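Local atomic coordinates of acetamidase (Bacillus halodurans, PDB entry 2II1), a protein that probably hydrolyses carbon-nitrogen bonds, other than peptide bonds, of linear amides and binds calcium ions. Residues 36-41 with 87-92; 147-152 with 280-285; 244-249 with 290-295. All coordinates share one frame; numbering follows the deposited sequence.

In the fold
Contact 1 precedes the others in sequence, whereas the segments of contacts 2 and 3 interleave. Contacts 1 and 3 lie on opposite sides of the chain's centre, their own centres about 38 Å apart; the centre of contact 2 is about 21 Å from each. Contacts 1 and 2 both approach the calcium sites: the side chain of F38 is about 4 Å from that of E198, and P149 about 4 Å from N155, with D182 a ligand in both sites. Contacts 2 and 3 touch, because strand 281-288 runs directly into helix 289-294 and F285 packs on M246. Contacts 1 and 3 also meet the second subunit.

Contact 1 of 3, residues 36-41 with 87-92; sequences DCFSDQ and QGVMTA
V89 is the first residue of strand 87-92 to meet the loop 36-41: its CG1 lies 4.4 Å from CE2 of F38, an approach oblique to the ring. M90, a selenomethionine, points away from the loop, as expected from strand alternation, and T91 turns back toward it. There the T91 methyl CG2 comes to 3.7 Å from F38 CZ, while T91 OG1 is 4.1 Å from the same carbon. F38 and T91 come from opposite directions, and the neighbouring ring carbons CE2 and CZ meet V89 and T91 respectively.

The loop presents this ring through two overlapping turns, type I from D36 to S39 and type I' from F38 to Q41. D36 OD1 accepts the D40 N-H at 2.7 Å from above its carboxylate plane, and D40 OD1 in return takes the D36 N-H at 2.8 Å. F38 O receives Q41 N and Q41 NE2 from opposite faces of its carbonyl plane, which secures the backbone at the root of the ring. F38 also packs on L49 and on E198, a calcium ligand. Strand 87-92 pairs with strand 107-114, V89 bonds through its backbone to E198 of strand 198-199, and M90 packs on M263 of the second subunit.

Contact 2 of 3, residues 147-152 with 280-285; sequences GTPGPH and LKTARF
The P149 ring crosses the side chains of both L280 and T282 at a slant. CB and CG lie against T282 OG1, with P149 CG 3.4 Å from that oxygen, while CG and CD both border L280 O and CD also meets L280 CB at 4.1 Å. No hydrogen bond links the two segments, so the evidence is for van der Waals contact, with ring carbons set against an oxygen bonded elsewhere: T282 OG1 is hydrogen-bonded to S231 OG and to Q275 NE2.

L280 reaches back along the loop. With CG anti to its carbonyl carbon (chi1 -64°), its branch passes beside the P149 backbone, where CD1 is 3.7 Å from P149 O. L280 CG meets the T148 methyl CG2 at 4.0 Å, again with the side chains slanted across one another. In T148, OG1 sits beside the backbone N (chi1 -58°), which leaves the methyl CG2 anti to that N. L280 thus touches two consecutive loop residues, and the register agrees, since the closest CA atoms are those of T148 and L280, 6.0 Å apart. Replacing P149 by alanine removes CG and CD, and is likely to leave a gap beside T282 OG1 and L280 O and CB.

P149 also packs on S231 and Q275, residues of the strands flanking 281-288 in the mixed sheet. On the loop side G147 O accepts a hydrogen bond from N155 ND2, and N155 is a calcium ligand together with D157 and D182. The loop between strands 144-145 and 153-155, next to a calcium ligand, thus packs on the start of strand 281-288 in the mixed sheet of this acetamidase/formamidase-family protein.

Contact 3 of 3, residues 244-249 with 290-295; sequences KNMATF and HYFEKL
A selenium atom at the rim of a phenyl ring is the most distinctive feature here: SE of M246, a selenomethionine, meets the edge of F292, 3.8 Å from CZ. It lies in the ring plane, 5.2 Å from the centroid and 89° off the normal, which identifies an edge-on Met-aromatic contact. The M246 chain leaves its helix with CG anti to the backbone N (chi1 -173°) and then bends at chi2 and chi3, bringing selenium to the ring although the CB bond does not itself point toward helix 289-294.

F249, one turn further along helix 235-253, supplies the second touch. Its CE2 lies 3.7 Å from F292 CE1, with each ring approached obliquely by the other's carbon. F292 therefore uses adjacent ring carbons, CZ and CE1, for two different partners. The backbones remain well separated: the nearest CA atoms, those of F249 and F292, are 11.0 Å apart, so long side chains span the interval between the helical segments.

Each ring has a further aromatic neighbour. F249 meets F215 edge-to-face, F292 meets F226 in the same way, and both F249 and F292 pack on V297. M246 also rests on L265 of helix 258-268, while A247 and Y291 pack on L99 and P127 of the second subunit. All three touching residues are buried, and no hydrogen bond crosses between the segments; the join consequently depends on dispersion and on the fit of selenium at the F292 edge and of the obliquely meeting rings, with any electrostatic preference of selenium for the ring edge probably a modest addition.

Contact 1 of 3, residues 36-41 with 87-92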
loop_
_atom_site.group_PDB
_atom_site.type_symbol
_atom_site.label_atom_id
_atom_site.label_comp_id
_atom_site.label_asym_id
_atom_site.label_seq_id
_atom_site.Cartn_x
_atom_site.Cartn_y
_atom_site.Cartn_z
ATOM N N ASP A 36 -11.527 -16.979 17.684
ATOM C CA ASP A 36 -10.357 -16.619 16.855
ATOM C C ASP A 36 -10.439 -17.440 15.585
ATOM O O ASP A 36 -11.296 -18.331 15.515
ATOM C CB ASP A 36 -9.007 -16.772 17.590
ATOM C CG ASP A 36 -8.560 -18.225 17.811
ATOM O OD1 ASP A 36 -9.028 -19.154 17.129
ATOM O OD2 ASP A 36 -7.683 -18.446 18.677
ATOM N N CYS A 37 -9.607 -17.152 14.576
ATOM C CA CYS A 37 -9.814 -17.834 13.280
ATOM C C CYS A 37 -9.383 -19.293 13.267
ATOM O O CYS A 37 -9.551 -19.969 12.257
ATOM C CB CYS A 37 -9.293 -17.047 12.055
ATOM S SG CYS A 37 -7.575 -16.891 11.847
ATOM N N PHE A 38 -8.855 -19.783 14.385
ATOM C CA PHE A 38 -8.674 -21.227 14.582
ATOM C C PHE A 38 -9.810 -21.876 15.362
ATOM O O PHE A 38 -9.692 -23.055 15.729
ATOM C CB PHE A 38 -7.356 -21.513 15.309
ATOM C CG PHE A 38 -6.204 -20.797 14.723
ATOM C CD1 PHE A 38 -5.712 -21.171 13.472
ATOM C CD2 PHE A 38 -5.632 -19.710 15.392
ATOM C CE1 PHE A 38 -4.651 -20.497 12.888
ATOM C CE2 PHE A 38 -4.551 -19.016 14.824
ATOM C CZ PHE A 38 -4.053 -19.414 13.572
ATOM N N SER A 39 -10.897 -21.133 15.603
ATOM C CA SER A 39 -11.962 -21.563 16.535
ATOM C C SER A 39 -11.380 -21.894 17.912
ATOM O O SER A 39 -11.812 -22.836 18.579
ATOM C CB SER A 39 -12.748 -22.773 15.984
ATOM O OG SER A 39 -13.821 -22.404 15.129
ATOM N N ASP A 40 -10.385 -21.117 18.324
ATOM C CA ASP A 40 -9.782 -21.206 19.664
ATOM C C ASP A 40 -9.042 -22.559 19.930
ATOM O O ASP A 40 -8.830 -22.980 21.093
ATOM C CB ASP A 40 -10.855 -20.877 20.733
ATOM C CG ASP A 40 -11.550 -19.513 20.501
ATOM O OD1 ASP A 40 -10.938 -18.564 19.954
ATOM O OD2 ASP A 40 -12.730 -19.377 20.886
ATOM N N GLN A 41 -8.629 -23.219 18.839
ATOM C CA GLN A 41 -8.015 -24.545 18.911
ATOM C C GLN A 41 -6.570 -24.536 19.387
ATOM O O GLN A 41 -6.109 -25.514 19.980
ATOM C CB GLN A 41 -8.081 -25.239 17.557
ATOM C CG GLN A 41 -9.489 -25.640 17.183
ATOM C CD GLN A 41 -9.533 -26.389 15.889
ATOM O OE1 GLN A 41 -9.221 -27.568 15.859
ATOM N NE2 GLN A 41 -9.894 -25.706 14.808
ATOM N N GLN A 87 -5.092 -12.871 25.244
ATOM C CA GLN A 87 -3.970 -13.507 24.582
ATOM C C GLN A 87 -4.259 -13.838 23.126
ATOM O O GLN A 87 -5.258 -14.482 22.802
ATOM C CB GLN A 87 -3.540 -14.746 25.370
ATOM C CG GLN A 87 -2.698 -15.752 24.615
ATOM C CD GLN A 87 -2.488 -17.028 25.419
ATOM O OE1 GLN A 87 -3.221 -18.008 25.249
ATOM N NE2 GLN A 87 -1.504 -17.011 26.314
ATOM N N GLY A 88 -3.368 -13.376 22.256
ATOM C CA GLY A 88 -3.415 -13.681 20.839
ATOM C C GLY A 88 -2.469 -14.797 20.436
ATOM O O GLY A 88 -1.736 -15.318 21.261
ATOM N N VAL A 89 -2.490 -15.151 19.154
ATOM C CA VAL A 89 -1.731 -16.293 18.610
ATOM C C VAL A 89 -1.324 -16.016 17.137
ATOM O O VAL A 89 -2.100 -15.452 16.330
ATOM C CB VAL A 89 -2.530 -17.649 18.688
ATOM C CG1 VAL A 89 -1.717 -18.816 18.146
ATOM C CG2 VAL A 89 -2.973 -17.968 20.116
HETATM N N MSE A 90 -0.082 -16.373 16.822
HETATM C CA MSE A 90 0.406 -16.376 15.460
HETATM C C MSE A 90 1.048 -17.726 15.140
HETATM O O MSE A 90 1.635 -18.389 16.017
HETATM C CB MSE A 90 1.442 -15.267 15.227
HETATM C CG MSE A 90 0.921 -13.846 15.385
HETATM SE SE MSE A 90 2.217 -12.487 14.774
HETATM C CE MSE A 90 1.823 -12.629 12.925
ATOM N N THR A 91 0.927 -18.088 13.862
ATOM C CA THR A 91 1.508 -19.275 13.289
ATOM C C THR A 91 2.367 -18.931 12.035
ATOM O O THR A 91 1.885 -18.291 11.090
ATOM C CB THR A 91 0.395 -20.305 12.899
ATOM O OG1 THR A 91 -0.350 -19.813 11.782
ATOM C CG2 THR A 91 -0.545 -20.565 14.052
ATOM N N ALA A 92 3.640 -19.342 12.067
ATOM C CA ALA A 92 4.519 -19.348 10.890
ATOM C C ALA A 92 4.607 -20.780 10.350
ATOM O O ALA A 92 5.052 -21.667 11.077
ATOM C CB ALA A 92 5.922 -18.835 11.256
#

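Contact 2 of 3, residues 147-152 with 280-285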
loop_
_atom_site.group_PDB
_atom_site.type_symbol
_atom_site.label_atom_id
_atom_site.label_comp_id
_atom_site.label_asym_id
_atom_site.label_seq_id
_atom_site.Cartn_x
_atom_site.Cartn_y
_atom_site.Cartn_z
ATOM N N GLY A 147 -12.780 -17.934 4.241
ATOM C CA GLY A 147 -11.363 -17.589 3.960
ATOM C C GLY A 147 -11.083 -16.800 2.677
ATOM O O GLY A 147 -9.960 -16.327 2.467
ATOM N N THR A 148 -12.100 -16.674 1.818
ATOM C CA THR A 148 -11.981 -16.058 0.501
ATOM C C THR A 148 -12.788 -14.750 0.533
ATOM O O THR A 148 -13.976 -14.787 0.849
ATOM C CB THR A 148 -12.527 -17.026 -0.607
ATOM O OG1 THR A 148 -11.809 -18.261 -0.554
ATOM C CG2 THR A 148 -12.358 -16.458 -2.035
ATOM N N PRO A 149 -12.145 -13.590 0.232
ATOM C CA PRO A 149 -12.924 -12.373 0.016
ATOM C C PRO A 149 -13.577 -12.342 -1.377
ATOM O O PRO A 149 -13.207 -13.127 -2.270
ATOM C CB PRO A 149 -11.889 -11.226 0.216
ATOM C CG PRO A 149 -10.599 -11.808 -0.133
ATOM C CD PRO A 149 -10.702 -13.345 0.060
ATOM N N GLY A 150 -14.545 -11.449 -1.532
ATOM C CA GLY A 150 -15.269 -11.235 -2.782
ATOM C C GLY A 150 -16.062 -9.927 -2.698
ATOM O O GLY A 150 -15.852 -9.135 -1.766
ATOM N N PRO A 151 -16.969 -9.682 -3.670
ATOM C CA PRO A 151 -17.772 -8.462 -3.612
ATOM C C PRO A 151 -18.617 -8.330 -2.318
ATOM O O PRO A 151 -18.979 -7.220 -1.927
ATOM C CB PRO A 151 -18.662 -8.561 -4.854
ATOM C CG PRO A 151 -17.989 -9.566 -5.777
ATOM C CD PRO A 151 -17.288 -10.522 -4.842
ATOM N N HIS A 152 -18.959 -9.473 -1.712
ATOM C CA HIS A 152 -19.762 -9.571 -0.481
ATOM C C HIS A 152 -18.973 -9.265 0.789
ATOM O O HIS A 152 -19.552 -9.174 1.882
ATOM C CB HIS A 152 -20.321 -11.011 -0.339
ATOM C CG HIS A 152 -19.257 -12.051 -0.122
ATOM N ND1 HIS A 152 -18.325 -12.359 -1.087
ATOM C CD2 HIS A 152 -18.950 -12.820 0.951
ATOM C CE1 HIS A 152 -17.480 -13.262 -0.614
ATOM N NE2 HIS A 152 -17.834 -13.558 0.621
ATOM N N LEU A 280 -7.971 -15.078 -2.552
ATOM C CA LEU A 280 -7.958 -13.880 -3.357
ATOM C C LEU A 280 -7.187 -12.825 -2.559
ATOM O O LEU A 280 -7.166 -12.847 -1.324
ATOM C CB LEU A 280 -9.377 -13.451 -3.816
ATOM C CG LEU A 280 -10.176 -14.390 -4.747
ATOM C CD1 LEU A 280 -11.364 -13.687 -5.389
ATOM C CD2 LEU A 280 -9.289 -14.925 -5.813
ATOM N N LYS A 281 -6.478 -11.968 -3.281
ATOM C CA LYS A 281 -5.715 -10.872 -2.697
ATOM C C LYS A 281 -6.627 -9.614 -2.626
ATOM O O LYS A 281 -7.528 -9.436 -3.435
ATOM C CB LYS A 281 -4.443 -10.592 -3.527
ATOM C CG LYS A 281 -3.681 -11.820 -4.036
ATOM C CD LYS A 281 -3.145 -12.663 -2.909
ATOM C CE LYS A 281 -2.557 -13.995 -3.417
ATOM N NZ LYS A 281 -2.491 -15.008 -2.294
ATOM N N THR A 282 -6.392 -8.731 -1.665
ATOM C CA THR A 282 -7.273 -7.571 -1.475
ATOM C C THR A 282 -6.448 -6.295 -1.444
ATOM O O THR A 282 -5.402 -6.261 -0.832
ATOM C CB THR A 282 -8.060 -7.683 -0.185
ATOM O OG1 THR A 282 -8.799 -8.904 -0.199
ATOM C CG2 THR A 282 -9.024 -6.490 -0.013
ATOM N N ALA A 283 -6.952 -5.260 -2.109
ATOM C CA ALA A 283 -6.328 -3.940 -2.231
ATOM C C ALA A 283 -7.394 -2.904 -1.973
ATOM O O ALA A 283 -8.603 -3.211 -2.081
ATOM C CB ALA A 283 -5.746 -3.751 -3.620
ATOM N N ARG A 284 -6.971 -1.698 -1.591
ATOM C CA ARG A 284 -7.914 -0.562 -1.436
ATOM C C ARG A 284 -7.362 0.740 -1.955
ATOM O O ARG A 284 -6.182 1.033 -1.780
ATOM C CB ARG A 284 -8.425 -0.367 0.014
ATOM C CG ARG A 284 -7.390 -0.140 1.078
ATOM C CD ARG A 284 -7.896 -0.610 2.444
ATOM N NE ARG A 284 -7.018 -0.125 3.518
ATOM C CZ ARG A 284 -5.847 -0.662 3.846
ATOM N NH1 ARG A 284 -5.387 -1.720 3.209
ATOM N NH2 ARG A 284 -5.109 -0.133 4.813
ATOM N N PHE A 285 -8.225 1.521 -2.601
ATOM C CA PHE A 285 -7.864 2.887 -2.976
ATOM C C PHE A 285 -8.531 3.851 -2.022
ATOM O O PHE A 285 -9.761 3.816 -1.868
ATOM C CB PHE A 285 -8.275 3.252 -4.412
ATOM C CG PHE A 285 -7.514 4.430 -4.935
ATOM C CD1 PHE A 285 -7.893 5.720 -4.626
ATOM C CD2 PHE A 285 -6.345 4.230 -5.635
ATOM C CE1 PHE A 285 -7.124 6.796 -5.046
ATOM C CE2 PHE A 285 -5.606 5.279 -6.072
ATOM C CZ PHE A 285 -6.007 6.580 -5.785
#

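Contact 3 of 3, residues 244-249 with 290-295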
loop_
_atom_site.group_PDB
_atom_site.type_symbol
_atom_site.label_atom_id
_atom_site.label_comp_id
_atom_site.label_asym_id
_atom_site.label_seq_id
_atom_site.Cartn_x
_atom_site.Cartn_y
_atom_site.Cartn_z
ATOM N N LYS A 244 -10.210 1.532 -10.238
ATOM C CA LYS A 244 -11.313 1.801 -11.158
ATOM C C LYS A 244 -12.640 2.056 -10.469
ATOM O O LYS A 244 -13.433 2.834 -10.982
ATOM C CB LYS A 244 -11.450 0.674 -12.163
ATOM C CG LYS A 244 -10.323 0.735 -13.209
ATOM C CD LYS A 244 -10.436 -0.373 -14.249
ATOM C CE LYS A 244 -9.414 -0.200 -15.372
ATOM N NZ LYS A 244 -9.827 -0.957 -16.593
ATOM N N ASN A 245 -12.868 1.406 -9.322
ATOM C CA ASN A 245 -14.077 1.627 -8.478
ATOM C C ASN A 245 -14.164 3.040 -7.899
ATOM O O ASN A 245 -15.242 3.673 -7.874
ATOM C CB ASN A 245 -14.137 0.623 -7.326
ATOM C CG ASN A 245 -14.441 -0.796 -7.784
ATOM O OD1 ASN A 245 -14.607 -1.046 -8.971
ATOM N ND2 ASN A 245 -14.528 -1.731 -6.822
HETATM N N MSE A 246 -13.033 3.532 -7.433
HETATM C CA MSE A 246 -12.948 4.927 -6.996
HETATM C C MSE A 246 -13.190 5.864 -8.176
HETATM O O MSE A 246 -14.030 6.758 -8.125
HETATM C CB MSE A 246 -11.588 5.211 -6.341
HETATM C CG MSE A 246 -11.518 6.596 -5.721
HETATM SE SE MSE A 246 -12.855 6.870 -4.301
HETATM C CE MSE A 246 -11.797 5.844 -3.046
ATOM N N ALA A 247 -12.462 5.652 -9.259
ATOM C CA ALA A 247 -12.497 6.574 -10.410
ATOM C C ALA A 247 -13.894 6.644 -11.090
ATOM O O ALA A 247 -14.352 7.710 -11.506
ATOM C CB ALA A 247 -11.388 6.173 -11.425
ATOM N N THR A 248 -14.550 5.494 -11.234
ATOM C CA THR A 248 -15.864 5.455 -11.873
ATOM C C THR A 248 -16.914 6.014 -10.916
ATOM O O THR A 248 -17.841 6.665 -11.359
ATOM C CB THR A 248 -16.270 4.041 -12.379
ATOM O OG1 THR A 248 -16.337 3.123 -11.285
ATOM C CG2 THR A 248 -15.292 3.509 -13.430
ATOM N N PHE A 249 -16.762 5.774 -9.619
ATOM C CA PHE A 249 -17.609 6.442 -8.591
ATOM C C PHE A 249 -17.577 7.994 -8.671
ATOM O O PHE A 249 -18.612 8.658 -8.791
ATOM C CB PHE A 249 -17.206 5.978 -7.178
ATOM C CG PHE A 249 -17.832 6.788 -6.073
ATOM C CD1 PHE A 249 -19.194 7.053 -6.072
ATOM C CD2 PHE A 249 -17.064 7.264 -5.038
ATOM C CE1 PHE A 249 -19.772 7.822 -5.029
ATOM C CE2 PHE A 249 -17.630 8.022 -4.003
ATOM C CZ PHE A 249 -18.995 8.295 -4.009
ATOM N N HIS A 290 -12.133 15.313 2.610
ATOM C CA HIS A 290 -12.285 16.731 2.306
ATOM C C HIS A 290 -12.374 17.015 0.796
ATOM O O HIS A 290 -12.865 18.074 0.424
ATOM C CB HIS A 290 -11.188 17.564 2.987
ATOM C CG HIS A 290 -9.827 17.395 2.381
ATOM N ND1 HIS A 290 -9.443 18.037 1.220
ATOM C CD2 HIS A 290 -8.756 16.669 2.781
ATOM C CE1 HIS A 290 -8.199 17.705 0.926
ATOM N NE2 HIS A 290 -7.755 16.878 1.859
ATOM N N TYR A 291 -11.926 16.076 -0.061
ATOM C CA TYR A 291 -12.084 16.181 -1.522
ATOM C C TYR A 291 -13.523 15.887 -1.944
ATOM O O TYR A 291 -14.081 16.567 -2.819
ATOM C CB TYR A 291 -11.103 15.246 -2.277
ATOM C CG TYR A 291 -9.630 15.611 -2.114
ATOM C CD1 TYR A 291 -9.115 16.780 -2.677
ATOM C CD2 TYR A 291 -8.763 14.800 -1.386
ATOM C CE1 TYR A 291 -7.785 17.116 -2.535
ATOM C CE2 TYR A 291 -7.424 15.139 -1.233
ATOM C CZ TYR A 291 -6.946 16.297 -1.815
ATOM O OH TYR A 291 -5.643 16.646 -1.660
ATOM N N PHE A 292 -14.132 14.892 -1.305
ATOM C CA PHE A 292 -15.557 14.616 -1.464
ATOM C C PHE A 292 -16.416 15.783 -0.975
ATOM O O PHE A 292 -17.428 16.076 -1.576
ATOM C CB PHE A 292 -15.957 13.334 -0.733
ATOM C CG PHE A 292 -15.284 12.124 -1.266
ATOM C CD1 PHE A 292 -15.753 11.499 -2.396
ATOM C CD2 PHE A 292 -14.130 11.635 -0.671
ATOM C CE1 PHE A 292 -15.082 10.395 -2.894
ATOM C CE2 PHE A 292 -13.467 10.543 -1.190
ATOM C CZ PHE A 292 -13.952 9.933 -2.291
ATOM N N GLU A 293 -16.033 16.443 0.111
ATOM C CA GLU A 293 -16.797 17.607 0.599
ATOM C C GLU A 293 -16.771 18.706 -0.472
ATOM O O GLU A 293 -17.803 19.228 -0.863
ATOM C CB GLU A 293 -16.217 18.158 1.908
ATOM C CG GLU A 293 -16.080 17.143 3.034
ATOM N N LYS A 294 -15.569 19.036 -0.935
ATOM C CA LYS A 294 -15.350 19.943 -2.068
ATOM C C LYS A 294 -16.200 19.597 -3.302
ATOM O O LYS A 294 -16.813 20.476 -3.894
ATOM C CB LYS A 294 -13.858 19.959 -2.469
ATOM C CG LYS A 294 -12.913 20.691 -1.515
ATOM C CD LYS A 294 -11.437 20.342 -1.825
ATOM C CE LYS A 294 -10.475 20.842 -0.763
ATOM N NZ LYS A 294 -10.892 22.178 -0.204
ATOM N N LEU A 295 -16.253 18.321 -3.678
ATOM C CA LEU A 295 -17.027 17.899 -4.843
ATOM C C LEU A 295 -18.537 17.794 -4.585
ATOM O O LEU A 295 -19.272 17.446 -5.489
ATOM C CB LEU A 295 -16.500 16.568 -5.395
ATOM C CG LEU A 295 -15.125 16.658 -6.058
ATOM C CD1 LEU A 295 -14.528 15.269 -6.268
ATOM C CD2 LEU A 295 -15.218 17.455 -7.376
#